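Local coordinates for glycoside hydrolase family protein (PDB 6Q2F), which hydrolyses alpha-L-rhamnosidic bonds, probably releasing terminal rhamnose from rhamnosylated glycosides, at residues 634-639 against 764-769; 732-737 against 789-794; 758-763 against 867-872. All coordinates share one frame; numbering follows the deposited sequence.

Contact 1: residues 634-639 against 764-769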
ATOM      1  N   HIS A 634      12.456   9.475  -4.332  1.00 23.59           N
ATOM      2  CA  HIS A 634      12.989  10.809  -4.594  1.00 24.92           C
ATOM      3  C   HIS A 634      14.010  11.198  -3.529  1.00 31.35           C
ATOM      4  O   HIS A 634      15.100  11.688  -3.847  1.00 26.46           O
ATOM      5  CB  HIS A 634      11.854  11.846  -4.643  1.00 19.87           C
ATOM      6  CG  HIS A 634      10.789  11.551  -5.652  1.00 24.39           C
ATOM      7  ND1 HIS A 634       9.546  12.147  -5.604  1.00 26.44           N
ATOM      8  CD2 HIS A 634      10.770  10.729  -6.730  1.00 25.59           C
ATOM      9  CE1 HIS A 634       8.803  11.704  -6.604  1.00 26.12           C
ATOM     10  NE2 HIS A 634       9.527  10.850  -7.309  1.00 28.31           N
ATOM     11  N   LEU A 635      13.671  10.979  -2.262  1.00 30.44           N
ATOM     12  CA  LEU A 635      14.537  11.403  -1.171  1.00 27.02           C
ATOM     13  C   LEU A 635      15.769  10.515  -1.039  1.00 29.58           C
ATOM     14  O   LEU A 635      16.885  11.031  -0.934  1.00 26.68           O
ATOM     15  CB  LEU A 635      13.738  11.442   0.130  1.00 22.85           C
ATOM     16  CG  LEU A 635      12.883  12.705   0.112  1.00 27.03           C
ATOM     17  CD1 LEU A 635      11.586  12.460   0.805  1.00 30.60           C
ATOM     18  CD2 LEU A 635      13.637  13.848   0.797  1.00 24.55           C
ATOM     19  N   TYR A 636      15.606   9.188  -1.086  1.00 29.15           N
ATOM     20  CA  TYR A 636      16.745   8.310  -0.833  1.00 24.80           C
ATOM     21  C   TYR A 636      17.485   7.917  -2.101  1.00 26.14           C
ATOM     22  O   TYR A 636      18.471   7.181  -2.017  1.00 28.57           O
ATOM     23  CB  TYR A 636      16.296   7.064  -0.045  1.00 30.82           C
ATOM     24  CG  TYR A 636      15.882   7.436   1.363  1.00 27.24           C
ATOM     25  CD1 TYR A 636      14.598   7.902   1.623  1.00 23.57           C
ATOM     26  CD2 TYR A 636      16.794   7.356   2.435  1.00 29.50           C
ATOM     27  CE1 TYR A 636      14.222   8.268   2.903  1.00 22.55           C
ATOM     28  CE2 TYR A 636      16.426   7.744   3.725  1.00 19.35           C
ATOM     29  CZ  TYR A 636      15.143   8.189   3.953  1.00 24.98           C
ATOM     30  OH  TYR A 636      14.747   8.564   5.208  1.00 29.18           O
ATOM     31  N   GLY A 637      17.049   8.402  -3.265  1.00 25.12           N
ATOM     32  CA  GLY A 637      17.828   8.274  -4.479  1.00 24.97           C
ATOM     33  C   GLY A 637      17.672   6.978  -5.244  1.00 27.23           C
ATOM     34  O   GLY A 637      18.433   6.742  -6.187  1.00 27.10           O
ATOM     35  N   GLN A 638      16.698   6.157  -4.913  1.00 23.19           N
ATOM     36  CA  GLN A 638      16.442   4.951  -5.667  1.00 24.54           C
ATOM     37  C   GLN A 638      15.975   5.304  -7.071  1.00 25.16           C
ATOM     38  O   GLN A 638      16.305   4.641  -8.002  1.00 22.73           O
ATOM     39  CB  GLN A 638      15.453   4.044  -4.973  1.00 21.97           C
ATOM     40  CG  GLN A 638      15.934   3.485  -3.670  1.00 22.67           C
ATOM     41  CD  GLN A 638      15.492   4.295  -2.492  1.00 29.58           C
ATOM     42  OE1 GLN A 638      15.232   5.472  -2.602  1.00 28.55           O
ATOM     43  NE2 GLN A 638      15.376   3.662  -1.378  1.00 24.64           N
ATOM     44  N   ASN A 639      15.173   6.354  -7.163  1.00 26.05           N
ATOM     45  CA  ASN A 639      14.595   6.862  -8.407  1.00 31.22           C
ATOM     46  C   ASN A 639      13.476   5.991  -8.984  1.00 31.80           C
ATOM     47  O   ASN A 639      12.474   6.478  -9.383  1.00 24.43           O
ATOM     48  CB  ASN A 639      15.622   7.264  -9.445  1.00 23.37           C
ATOM     49  CG  ASN A 639      15.027   8.103 -10.557  1.00 33.37           C
ATOM     50  OD1 ASN A 639      14.323   9.032 -10.325  1.00 28.00           O
ATOM     51  ND2 ASN A 639      15.325   7.752 -11.759  1.00 21.54           N
ATOM     52  N   TYR A 764       6.439  13.596   0.488  1.00 29.87           N
ATOM     53  CA  TYR A 764       6.376  13.429   1.930  1.00 22.36           C
ATOM     54  C   TYR A 764       7.784  13.227   2.474  1.00 24.27           C
ATOM     55  O   TYR A 764       8.633  12.605   1.825  1.00 23.82           O
ATOM     56  CB  TYR A 764       5.530  12.223   2.312  1.00 26.29           C
ATOM     57  CG  TYR A 764       4.066  12.382   2.035  1.00 31.50           C
ATOM     58  CD1 TYR A 764       3.325  13.362   2.682  1.00 26.65           C
ATOM     59  CD2 TYR A 764       3.412  11.539   1.146  1.00 22.98           C
ATOM     60  CE1 TYR A 764       1.970  13.504   2.452  1.00 25.58           C
ATOM     61  CE2 TYR A 764       2.055  11.672   0.915  1.00 24.19           C
ATOM     62  CZ  TYR A 764       1.344  12.653   1.568  1.00 26.19           C
ATOM     63  OH  TYR A 764       0.006  12.787   1.322  1.00 26.16           O
ATOM     64  N   ILE A 765       8.033  13.756   3.674  1.00 24.88           N
ATOM     65  CA  ILE A 765       9.254  13.465   4.424  1.00 26.58           C
ATOM     66  C   ILE A 765       8.840  12.986   5.804  1.00 25.39           C
ATOM     67  O   ILE A 765       7.906  13.532   6.405  1.00 21.30           O
ATOM     68  CB  ILE A 765      10.203  14.680   4.547  1.00 26.86           C
ATOM     69  CG1 ILE A 765       9.505  15.875   5.188  1.00 24.66           C
ATOM     70  CG2 ILE A 765      10.735  15.093   3.204  1.00 24.71           C
ATOM     71  CD1 ILE A 765      10.504  16.985   5.596  1.00 32.11           C
ATOM     72  N   ASN A 766       9.506  11.943   6.288  1.00 26.21           N
ATOM     73  CA  ASN A 766       9.285  11.415   7.620  1.00 27.44           C
ATOM     74  C   ASN A 766      10.398  11.897   8.546  1.00 32.33           C
ATOM     75  O   ASN A 766      11.234  12.736   8.179  1.00 29.41           O
ATOM     76  CB  ASN A 766       9.185   9.883   7.566  1.00 25.33           C
ATOM     77  CG  ASN A 766      10.495   9.215   7.162  1.00 28.13           C
ATOM     78  OD1 ASN A 766      11.421   9.871   6.684  1.00 27.56           O
ATOM     79  ND2 ASN A 766      10.561   7.889   7.325  1.00 22.79           N
ATOM     80  N   PHE A 767      10.409  11.381   9.777  1.00 33.46           N
ATOM     81  CA  PHE A 767      11.392  11.842  10.749  1.00 24.37           C
ATOM     82  C   PHE A 767      12.811  11.586  10.256  1.00 25.31           C
ATOM     83  O   PHE A 767      13.668  12.472  10.342  1.00 27.66           O
ATOM     84  CB  PHE A 767      11.128  11.173  12.104  1.00 22.45           C
ATOM     85  CG  PHE A 767      12.194  11.427  13.150  1.00 24.09           C
ATOM     86  CD1 PHE A 767      12.099  12.510  14.018  1.00 25.82           C
ATOM     87  CD2 PHE A 767      13.265  10.556  13.283  1.00 26.19           C
ATOM     88  CE1 PHE A 767      13.072  12.736  14.998  1.00 23.09           C
ATOM     89  CE2 PHE A 767      14.258  10.762  14.269  1.00 24.83           C
ATOM     90  CZ  PHE A 767      14.151  11.848  15.132  1.00 22.21           C
ATOM     91  N   ASN A 768      13.076  10.396   9.708  1.00 19.71           N
ATOM     92  CA  ASN A 768      14.433  10.079   9.254  1.00 23.74           C
ATOM     93  C   ASN A 768      14.871  11.011   8.131  1.00 26.56           C
ATOM     94  O   ASN A 768      15.996  11.518   8.133  1.00 31.29           O
ATOM     95  CB  ASN A 768      14.552   8.631   8.769  1.00 26.67           C
ATOM     96  CG  ASN A 768      15.970   8.325   8.251  1.00 43.47           C
ATOM     97  OD1 ASN A 768      16.262   8.471   7.054  1.00 38.09           O
ATOM     98  ND2 ASN A 768      16.866   7.965   9.163  1.00 45.30           N
ATOM     99  N   ALA A 769      14.007  11.211   7.136  1.00 24.31           N
ATOM    100  CA  ALA A 769      14.345  12.132   6.058  1.00 22.92           C
ATOM    101  C   ALA A 769      14.577  13.537   6.603  1.00 25.56           C
ATOM    102  O   ALA A 769      15.556  14.188   6.245  1.00 26.92           O
ATOM    103  CB  ALA A 769      13.250  12.127   4.992  1.00 23.14           C
TER
HETATM  104  O   HOH W   1      12.786   6.817   6.260  1.00 26.37           O

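Contact 2: residues 732-737 against 789-794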
ATOM      1  N   ALA A 732      10.137  18.698  -7.031  1.00 28.06           N
ATOM      2  CA  ALA A 732       9.081  19.049  -6.088  1.00 23.95           C
ATOM      3  C   ALA A 732       9.554  20.231  -5.263  1.00 33.86           C
ATOM      4  O   ALA A 732      10.740  20.334  -4.955  1.00 32.58           O
ATOM      5  CB  ALA A 732       8.719  17.871  -5.176  1.00 18.45           C
ATOM      6  N   ASP A 733       8.629  21.126  -4.918  1.00 28.62           N
ATOM      7  CA  ASP A 733       8.976  22.319  -4.165  1.00 25.26           C
ATOM      8  C   ASP A 733       8.684  22.197  -2.682  1.00 27.06           C
ATOM      9  O   ASP A 733       9.298  22.921  -1.893  1.00 24.36           O
ATOM     10  CB  ASP A 733       8.232  23.541  -4.722  1.00 27.58           C
ATOM     11  CG  ASP A 733       8.684  23.901  -6.122  1.00 34.58           C
ATOM     12  OD1 ASP A 733       9.900  23.869  -6.387  1.00 38.32           O
ATOM     13  OD2 ASP A 733       7.828  24.198  -6.962  1.00 46.73           O
ATOM     14  N   VAL A 734       7.778  21.302  -2.284  1.00 24.82           N
ATOM     15  CA  VAL A 734       7.322  21.209  -0.903  1.00 29.10           C
ATOM     16  C   VAL A 734       7.746  19.858  -0.346  1.00 36.18           C
ATOM     17  O   VAL A 734       7.525  18.820  -0.980  1.00 31.58           O
ATOM     18  CB  VAL A 734       5.797  21.411  -0.796  1.00 25.09           C
ATOM     19  CG1 VAL A 734       5.328  21.196   0.634  1.00 27.35           C
ATOM     20  CG2 VAL A 734       5.403  22.816  -1.282  1.00 27.78           C
ATOM     21  N   ALA A 735       8.401  19.874   0.815  1.00 32.66           N
ATOM     22  CA  ALA A 735       8.633  18.656   1.583  1.00 27.39           C
ATOM     23  C   ALA A 735       7.551  18.616   2.653  1.00 28.57           C
ATOM     24  O   ALA A 735       7.559  19.425   3.584  1.00 28.38           O
ATOM     25  CB  ALA A 735      10.032  18.640   2.202  1.00 26.56           C
ATOM     26  N   TYR A 736       6.606  17.694   2.513  1.00 26.04           N
ATOM     27  CA  TYR A 736       5.452  17.650   3.405  1.00 24.16           C
ATOM     28  C   TYR A 736       5.796  16.730   4.570  1.00 26.81           C
ATOM     29  O   TYR A 736       5.754  15.501   4.440  1.00 27.16           O
ATOM     30  CB  TYR A 736       4.226  17.172   2.639  1.00 24.42           C
ATOM     31  CG  TYR A 736       2.921  17.202   3.402  1.00 28.19           C
ATOM     32  CD1 TYR A 736       2.735  16.412   4.535  1.00 26.71           C
ATOM     33  CD2 TYR A 736       1.848  17.973   2.956  1.00 25.43           C
ATOM     34  CE1 TYR A 736       1.533  16.421   5.235  1.00 25.10           C
ATOM     35  CE2 TYR A 736       0.640  17.987   3.652  1.00 26.20           C
ATOM     36  CZ  TYR A 736       0.487  17.206   4.792  1.00 26.62           C
ATOM     37  OH  TYR A 736      -0.692  17.210   5.498  1.00 30.08           O
ATOM     38  N   PHE A 737       6.118  17.315   5.716  1.00 28.48           N
ATOM     39  CA  PHE A 737       6.406  16.539   6.915  1.00 27.33           C
ATOM     40  C   PHE A 737       5.089  16.164   7.567  1.00 31.89           C
ATOM     41  O   PHE A 737       4.308  17.049   7.941  1.00 30.85           O
ATOM     42  CB  PHE A 737       7.276  17.335   7.883  1.00 25.95           C
ATOM     43  CG  PHE A 737       7.645  16.581   9.141  1.00 26.51           C
ATOM     44  CD1 PHE A 737       8.522  15.515   9.100  1.00 23.42           C
ATOM     45  CD2 PHE A 737       7.145  16.978  10.371  1.00 25.95           C
ATOM     46  CE1 PHE A 737       8.878  14.848  10.252  1.00 24.70           C
ATOM     47  CE2 PHE A 737       7.492  16.316  11.526  1.00 28.75           C
ATOM     48  CZ  PHE A 737       8.357  15.240  11.469  1.00 27.52           C
ATOM     49  N   TYR A 789      13.970  21.371  -2.131  1.00 26.11           N
ATOM     50  CA  TYR A 789      12.692  21.943  -1.746  1.00 27.74           C
ATOM     51  C   TYR A 789      12.856  23.394  -1.306  1.00 28.80           C
ATOM     52  O   TYR A 789      13.853  23.761  -0.664  1.00 29.90           O
ATOM     53  CB  TYR A 789      12.074  21.141  -0.608  1.00 32.43           C
ATOM     54  CG  TYR A 789      12.078  19.654  -0.870  1.00 29.01           C
ATOM     55  CD1 TYR A 789      11.061  19.072  -1.610  1.00 20.24           C
ATOM     56  CD2 TYR A 789      13.097  18.838  -0.389  1.00 31.84           C
ATOM     57  CE1 TYR A 789      11.042  17.702  -1.862  1.00 29.45           C
ATOM     58  CE2 TYR A 789      13.083  17.451  -0.618  1.00 26.41           C
ATOM     59  CZ  TYR A 789      12.055  16.906  -1.365  1.00 30.76           C
ATOM     60  OH  TYR A 789      12.034  15.563  -1.629  1.00 29.91           O
ATOM     61  N   LYS A 790      11.825  24.190  -1.616  1.00 24.88           N
ATOM     62  CA  LYS A 790      11.731  25.563  -1.138  1.00 30.97           C
ATOM     63  C   LYS A 790      11.326  25.634   0.324  1.00 30.94           C
ATOM     64  O   LYS A 790      11.662  26.611   1.000  1.00 25.84           O
ATOM     65  CB  LYS A 790      10.715  26.363  -1.965  1.00 30.85           C
ATOM     66  CG  LYS A 790      10.884  26.238  -3.458  1.00 31.53           C
ATOM     67  CD  LYS A 790      12.244  26.699  -3.925  1.00 33.40           C
ATOM     68  CE  LYS A 790      12.532  28.142  -3.556  1.00 38.90           C
ATOM     69  NZ  LYS A 790      13.861  28.549  -4.113  1.00 46.59           N
ATOM     70  N   THR A 791      10.609  24.634   0.832  1.00 27.36           N
ATOM     71  CA  THR A 791      10.086  24.731   2.187  1.00 28.60           C
ATOM     72  C   THR A 791       9.704  23.354   2.708  1.00 31.68           C
ATOM     73  O   THR A 791       9.467  22.416   1.938  1.00 25.63           O
ATOM     74  CB  THR A 791       8.867  25.651   2.249  1.00 33.43           C
ATOM     75  OG1 THR A 791       8.476  25.819   3.612  1.00 34.82           O
ATOM     76  CG2 THR A 791       7.714  25.014   1.494  1.00 34.80           C
ATOM     77  N   ILE A 792       9.657  23.254   4.030  1.00 26.05           N
ATOM     78  CA  ILE A 792       9.047  22.142   4.740  1.00 32.66           C
ATOM     79  C   ILE A 792       7.657  22.594   5.132  1.00 33.57           C
ATOM     80  O   ILE A 792       7.480  23.719   5.610  1.00 37.93           O
ATOM     81  CB  ILE A 792       9.861  21.756   5.992  1.00 35.21           C
ATOM     82  CG1 ILE A 792      11.163  21.058   5.602  1.00 34.57           C
ATOM     83  CG2 ILE A 792       9.034  20.870   6.921  1.00 27.87           C
ATOM     84  CD1 ILE A 792      12.150  20.908   6.757  1.00 35.54           C
ATOM     85  N   TYR A 793       6.673  21.735   4.940  1.00 28.56           N
ATOM     86  CA  TYR A 793       5.318  22.002   5.397  1.00 25.04           C
ATOM     87  C   TYR A 793       5.001  21.091   6.577  1.00 27.30           C
ATOM     88  O   TYR A 793       5.257  19.888   6.514  1.00 29.30           O
ATOM     89  CB  TYR A 793       4.318  21.788   4.265  1.00 25.09           C
ATOM     90  CG  TYR A 793       2.908  22.029   4.701  1.00 29.91           C
ATOM     91  CD1 TYR A 793       2.399  23.318   4.769  1.00 30.29           C
ATOM     92  CD2 TYR A 793       2.073  20.966   5.044  1.00 29.23           C
ATOM     93  CE1 TYR A 793       1.096  23.555   5.176  1.00 33.00           C
ATOM     94  CE2 TYR A 793       0.768  21.195   5.454  1.00 27.73           C
ATOM     95  CZ  TYR A 793       0.287  22.490   5.528  1.00 33.40           C
ATOM     96  OH  TYR A 793      -1.004  22.732   5.946  1.00 36.86           O
ATOM     97  N   LEU A 794       4.450  21.662   7.651  1.00 26.18           N
ATOM     98  CA  LEU A 794       4.115  20.866   8.835  1.00 30.88           C
ATOM     99  C   LEU A 794       2.677  20.399   8.691  1.00 32.64           C
ATOM    100  O   LEU A 794       1.741  21.158   8.939  1.00 31.58           O
ATOM    101  CB  LEU A 794       4.318  21.661  10.119  1.00 25.53           C
ATOM    102  CG  LEU A 794       5.738  22.192  10.311  1.00 29.26           C
ATOM    103  CD1 LEU A 794       5.827  22.898  11.632  1.00 30.72           C
ATOM    104  CD2 LEU A 794       6.762  21.064  10.239  1.00 24.84           C
TER

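Contact 3: residues 758-763 against 867-872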
ATOM      1  N   VAL A 758      -1.271  22.190  -5.045  1.00 34.90           N
ATOM      2  CA  VAL A 758      -1.819  21.720  -6.313  1.00 38.97           C
ATOM      3  C   VAL A 758      -0.941  22.136  -7.490  1.00 32.66           C
ATOM      4  O   VAL A 758      -0.618  21.322  -8.355  1.00 31.75           O
ATOM      5  CB  VAL A 758      -3.268  22.218  -6.506  1.00 40.12           C
ATOM      6  CG1 VAL A 758      -3.764  21.866  -7.905  1.00 32.99           C
ATOM      7  CG2 VAL A 758      -4.178  21.602  -5.444  1.00 38.73           C
ATOM      8  N   ARG A 759      -0.545  23.404  -7.531  1.00 30.19           N
ATOM      9  CA  ARG A 759       0.242  23.966  -8.621  1.00 34.12           C
ATOM     10  C   ARG A 759       1.736  23.784  -8.412  1.00 34.74           C
ATOM     11  O   ARG A 759       2.528  24.203  -9.266  1.00 31.49           O
ATOM     12  CB  ARG A 759      -0.116  25.452  -8.788  1.00 31.16           C
ATOM     13  CG  ARG A 759      -1.635  25.671  -8.957  1.00 35.79           C
ATOM     14  CD  ARG A 759      -1.998  27.160  -9.089  1.00 39.80           C
ATOM     15  NE  ARG A 759      -1.469  27.950  -7.984  1.00 38.37           N
ATOM     16  CZ  ARG A 759      -1.215  29.253  -8.045  1.00 46.04           C
ATOM     17  NH1 ARG A 759      -1.435  29.925  -9.168  1.00 43.23           N
ATOM     18  NH2 ARG A 759      -0.731  29.883  -6.982  1.00 50.25           N
ATOM     19  N   TYR A 760       2.119  23.137  -7.312  1.00 27.42           N
ATOM     20  CA  TYR A 760       3.487  22.771  -7.000  1.00 31.96           C
ATOM     21  C   TYR A 760       3.529  21.287  -6.650  1.00 30.46           C
ATOM     22  O   TYR A 760       2.589  20.759  -6.052  1.00 27.18           O
ATOM     23  CB  TYR A 760       4.024  23.573  -5.790  1.00 27.50           C
ATOM     24  CG  TYR A 760       3.854  25.078  -5.872  1.00 25.91           C
ATOM     25  CD1 TYR A 760       2.616  25.665  -5.674  1.00 29.44           C
ATOM     26  CD2 TYR A 760       4.951  25.909  -6.095  1.00 23.95           C
ATOM     27  CE1 TYR A 760       2.457  27.048  -5.732  1.00 28.28           C
ATOM     28  CE2 TYR A 760       4.811  27.276  -6.144  1.00 24.41           C
ATOM     29  CZ  TYR A 760       3.559  27.837  -5.971  1.00 28.16           C
ATOM     30  OH  TYR A 760       3.420  29.209  -6.034  1.00 34.13           O
ATOM     31  N   ALA A 761       4.618  20.614  -7.006  1.00 29.10           N
ATOM     32  CA  ALA A 761       4.743  19.214  -6.632  1.00 28.68           C
ATOM     33  C   ALA A 761       5.288  19.088  -5.211  1.00 34.32           C
ATOM     34  O   ALA A 761       5.882  20.019  -4.661  1.00 30.45           O
ATOM     35  CB  ALA A 761       5.650  18.459  -7.605  1.00 23.19           C
ATOM     36  N   TYR A 762       5.071  17.919  -4.614  1.00 28.19           N
ATOM     37  CA  TYR A 762       5.507  17.700  -3.247  1.00 27.34           C
ATOM     38  C   TYR A 762       5.917  16.251  -3.043  1.00 29.09           C
ATOM     39  O   TYR A 762       5.497  15.347  -3.776  1.00 27.85           O
ATOM     40  CB  TYR A 762       4.423  18.071  -2.227  1.00 27.91           C
ATOM     41  CG  TYR A 762       3.183  17.201  -2.248  1.00 36.58           C
ATOM     42  CD1 TYR A 762       2.182  17.400  -3.202  1.00 35.49           C
ATOM     43  CD2 TYR A 762       2.986  16.219  -1.284  1.00 30.02           C
ATOM     44  CE1 TYR A 762       1.029  16.613  -3.216  1.00 29.16           C
ATOM     45  CE2 TYR A 762       1.849  15.439  -1.286  1.00 29.70           C
ATOM     46  CZ  TYR A 762       0.874  15.629  -2.255  1.00 36.94           C
ATOM     47  OH  TYR A 762      -0.263  14.852  -2.237  1.00 36.19           O
ATOM     48  N   ASP A 763       6.789  16.070  -2.052  1.00 28.79           N
ATOM     49  CA  ASP A 763       7.173  14.785  -1.493  1.00 28.98           C
ATOM     50  C   ASP A 763       6.783  14.770  -0.021  1.00 30.96           C
ATOM     51  O   ASP A 763       6.807  15.811   0.651  1.00 26.68           O
ATOM     52  CB  ASP A 763       8.695  14.555  -1.581  1.00 25.62           C
ATOM     53  CG  ASP A 763       9.192  14.340  -2.996  1.00 28.96           C
ATOM     54  OD1 ASP A 763       8.437  13.764  -3.802  1.00 32.28           O
ATOM     55  OD2 ASP A 763      10.354  14.738  -3.281  1.00 26.21           O
ATOM     56  N   ASP A 867      -1.710  27.214   4.852  1.00 41.55           N
ATOM     57  CA  ASP A 867      -2.085  27.517   3.472  1.00 40.42           C
ATOM     58  C   ASP A 867      -0.799  27.496   2.647  1.00 38.00           C
ATOM     59  O   ASP A 867      -0.101  28.506   2.545  1.00 37.75           O
ATOM     60  CB  ASP A 867      -2.790  28.881   3.404  1.00 44.18           C
ATOM     61  CG  ASP A 867      -3.334  29.194   2.020  1.00 45.64           C
ATOM     62  OD1 ASP A 867      -2.782  28.674   1.029  1.00 54.27           O
ATOM     63  OD2 ASP A 867      -4.315  29.957   1.926  1.00 51.95           O
ATOM     64  N   ILE A 868      -0.491  26.351   2.038  1.00 34.09           N
ATOM     65  CA  ILE A 868       0.847  26.164   1.481  1.00 35.44           C
ATOM     66  C   ILE A 868       1.055  27.053   0.260  1.00 32.77           C
ATOM     67  O   ILE A 868       2.139  27.610   0.059  1.00 31.49           O
ATOM     68  CB  ILE A 868       1.104  24.677   1.162  1.00 35.27           C
ATOM     69  CG1 ILE A 868       2.498  24.483   0.567  1.00 38.75           C
ATOM     70  CG2 ILE A 868       0.048  24.121   0.196  1.00 28.04           C
ATOM     71  CD1 ILE A 868       3.611  24.973   1.446  1.00 37.95           C
ATOM     72  N   GLU A 869       0.035  27.210  -0.574  1.00 33.61           N
ATOM     73  CA  GLU A 869       0.249  27.983  -1.791  1.00 35.61           C
ATOM     74  C   GLU A 869       0.303  29.477  -1.505  1.00 41.12           C
ATOM     75  O   GLU A 869       1.005  30.221  -2.202  1.00 39.38           O
ATOM     76  CB  GLU A 869      -0.832  27.651  -2.815  1.00 34.56           C
ATOM     77  CG  GLU A 869      -0.796  26.189  -3.224  1.00 43.02           C
ATOM     78  CD  GLU A 869      -1.156  25.997  -4.682  1.00 43.39           C
ATOM     79  OE1 GLU A 869      -1.559  26.986  -5.312  1.00 47.36           O
ATOM     80  OE2 GLU A 869      -1.009  24.870  -5.195  1.00 39.28           O
ATOM     81  N   SER A 870      -0.407  29.935  -0.480  1.00 39.28           N
ATOM     82  CA  SER A 870      -0.298  31.339  -0.118  1.00 40.88           C
ATOM     83  C   SER A 870       1.043  31.629   0.549  1.00 40.45           C
ATOM     84  O   SER A 870       1.575  32.736   0.422  1.00 42.03           O
ATOM     85  CB  SER A 870      -1.473  31.734   0.772  1.00 38.43           C
ATOM     86  OG  SER A 870      -1.168  32.882   1.523  1.00 54.96           O
ATOM     87  N   ALA A 871       1.629  30.640   1.222  1.00 37.18           N
ATOM     88  CA  ALA A 871       2.961  30.848   1.771  1.00 38.45           C
ATOM     89  C   ALA A 871       4.008  30.840   0.664  1.00 38.44           C
ATOM     90  O   ALA A 871       4.936  31.659   0.675  1.00 38.55           O
ATOM     91  CB  ALA A 871       3.272  29.788   2.823  1.00 30.61           C
ATOM     92  N   LEU A 872       3.870  29.929  -0.307  1.00 35.27           N
ATOM     93  CA  LEU A 872       4.785  29.930  -1.445  1.00 25.52           C
ATOM     94  C   LEU A 872       4.691  31.244  -2.217  1.00 37.18           C
ATOM     95  O   LEU A 872       5.701  31.771  -2.706  1.00 36.81           O
ATOM     96  CB  LEU A 872       4.481  28.738  -2.347  1.00 27.50           C
ATOM     97  CG  LEU A 872       4.872  27.384  -1.745  1.00 35.56           C
ATOM     98  CD1 LEU A 872       4.260  26.214  -2.523  1.00 32.22           C
ATOM     99  CD2 LEU A 872       6.393  27.294  -1.703  1.00 34.70           C
TER
HETATM  100  O   HOH W   2       1.055  30.137  -4.969  1.00 42.63           O

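Contact 1: residues 634-639 against 764-769
This buried contact is a mixed apolar and polar join between the C-terminal end of helix 620-636 and the turn that leads from strand 762-765 into helix 767-773. The apolar part rests on Leu635, whose CD1 meets Ile765 CG2 at 3.7 Å with the two side chains crossing at about a right angle. The same Leu635 CD1 lies 3.1 Å from Tyr764 O, so the methyl is pushed tightly against the strand backbone. The polar part is carried by Tyr636. Its hydroxyl OH donates to Asn768 OD1 over a very short 2.4 Å, in the carbonyl plane and on a lone pair, with ring and amide planes only 20° apart. A water continues this chain: it accepts from Asn766 ND2 at 2.7 Å and donates to Tyr636 OH at 2.8 Å. Asn766 ND2 also bonds Asp594, which fixes the turn of the amide and leaves Asn766 OD1 facing Ala769 N, at 2.9 Å and an N-H...O angle of 167°. Replacing Asn766 by an alanine would remove both the oxygen that receives Ala769 N and the amide that feeds the water, and would probably loosen the helix start and the hold on Tyr636. The arrangement is that of an asparagine N-cap: Asn766, right after strand 762-765, caps the first turn of helix 767-773 through its side chain, beside the C-terminal end of helix 620-636.

Contact 2: residues 732-737 against 789-794
Asp733 O is gripped by two N-H groups at once: Lys790 N donates at 2.8 Å on a lone pair in the carbonyl plane, and Thr791 N adds a weak bond at 3.5 Å. Two successive amides converging on one carbonyl mark the irregular start of the pairing, where strand 788-794 is interrupted. Beyond it the strands run parallel in regular register, their short axes 4.6 Å apart at 29°. Ala735 N points almost straight at Thr791 O, 3.0 Å away with an N-H...O angle of 177°, and Ala735 O in turn accepts Tyr793 N. Phe737 N closes the ladder on Tyr793 O at 2.8 Å, nearly along the C=O axis. On the face with Ala735, the methyl CB sits over the Tyr789 ring, 3.9 Å from its centroid, a CH-pi contact over the face, displaced toward the rim near Tyr789 CG, while Phe737 CB touches Ile792 CG2. The other face carries Tyr736 and Tyr793. Both have CG anti to the backbone N, so they lie alongside and point the same way; Tyr793 CD2 rests above one face of the Tyr736 ring, 3.6 Å from Tyr736 CE2, with the planes oblique at 46°. The polar ends work elsewhere: Asp733 bridges to Arg922 and Tyr789 OH bonds Asp763. Strand 734-737 lies between 762-765 and 788-794, and the latter pairs in parallel with 818-820 on its other side; helix 868-874 packs on Val734, Thr791 and Tyr793, whereas Ala735 and Phe737, on the other face, touch Ile765.

Contact 3: residues 758-763 against 867-872
The Tyr760 ring has Leu872 CD1 over the centre of one face, 3.5 Å from the ring centroid and 7° off its normal, a well-aligned CH-pi contact. At the ring's edge, close to its plane, lie the carboxylate of Glu869 and a water; the carboxylate is turned 85° to the ring, with Glu869 OE2 3.7 Å from Tyr760 CD1. The Arg759 guanidinium meets the same carboxylate through its edge, the planes 25° apart. There Arg759 NE donates to the syn lone pair of Glu869 OE1 at 2.8 Å, a salt bridge made possible by the bend of the arginine chain at chi3. The other oxygen, Glu869 OE2, takes two backbone amides: Val758 N at 2.7 Å on its anti lone pair and Arg759 N at 2.8 Å on its syn lone pair. Bent at chi2, the glutamate thus leaves the first turn of helix 868-874 and reaches the loop before strand 762-765. The helix begins with Asp867 as N-cap, its OD1 accepting from Ser870 N. The water at the ring edge joins the two segments by donating to both Tyr760 OH, at 2.8 Å, and the main-chain Glu869 O, while the tyrosine hydroxyl is also bonded to Val877 O. One carboxylate is therefore gripped by three N-H donors, two from the backbone and one, Arg759 NE, from a positively charged side chain, near the N-terminal end of a helix; this setting would favour the ionised form of Glu869, and the bonds tie loop backbone as well as side chain to the helix.

Followed from the N terminus, contact 1 opens first, at 634-639, and closes its loop at 764-769; contact 2 opens within that loop, at 732-737, and closes beyond it at 789-794. Contact 3 opens still later, at 758-763, and closes last, at 867-872, so all three cross one another. Strand 762-765 runs through contacts 1 and 3, and its neighbour in the sheet, 734-737, belongs to contact 2. Asp763 is the meeting point: its two carboxylate oxygens bond His634 and Tyr789. Together the contacts join helix 620-636, on one side, and helix 868-874, on the other, to the parallel strands of the mixed sheet.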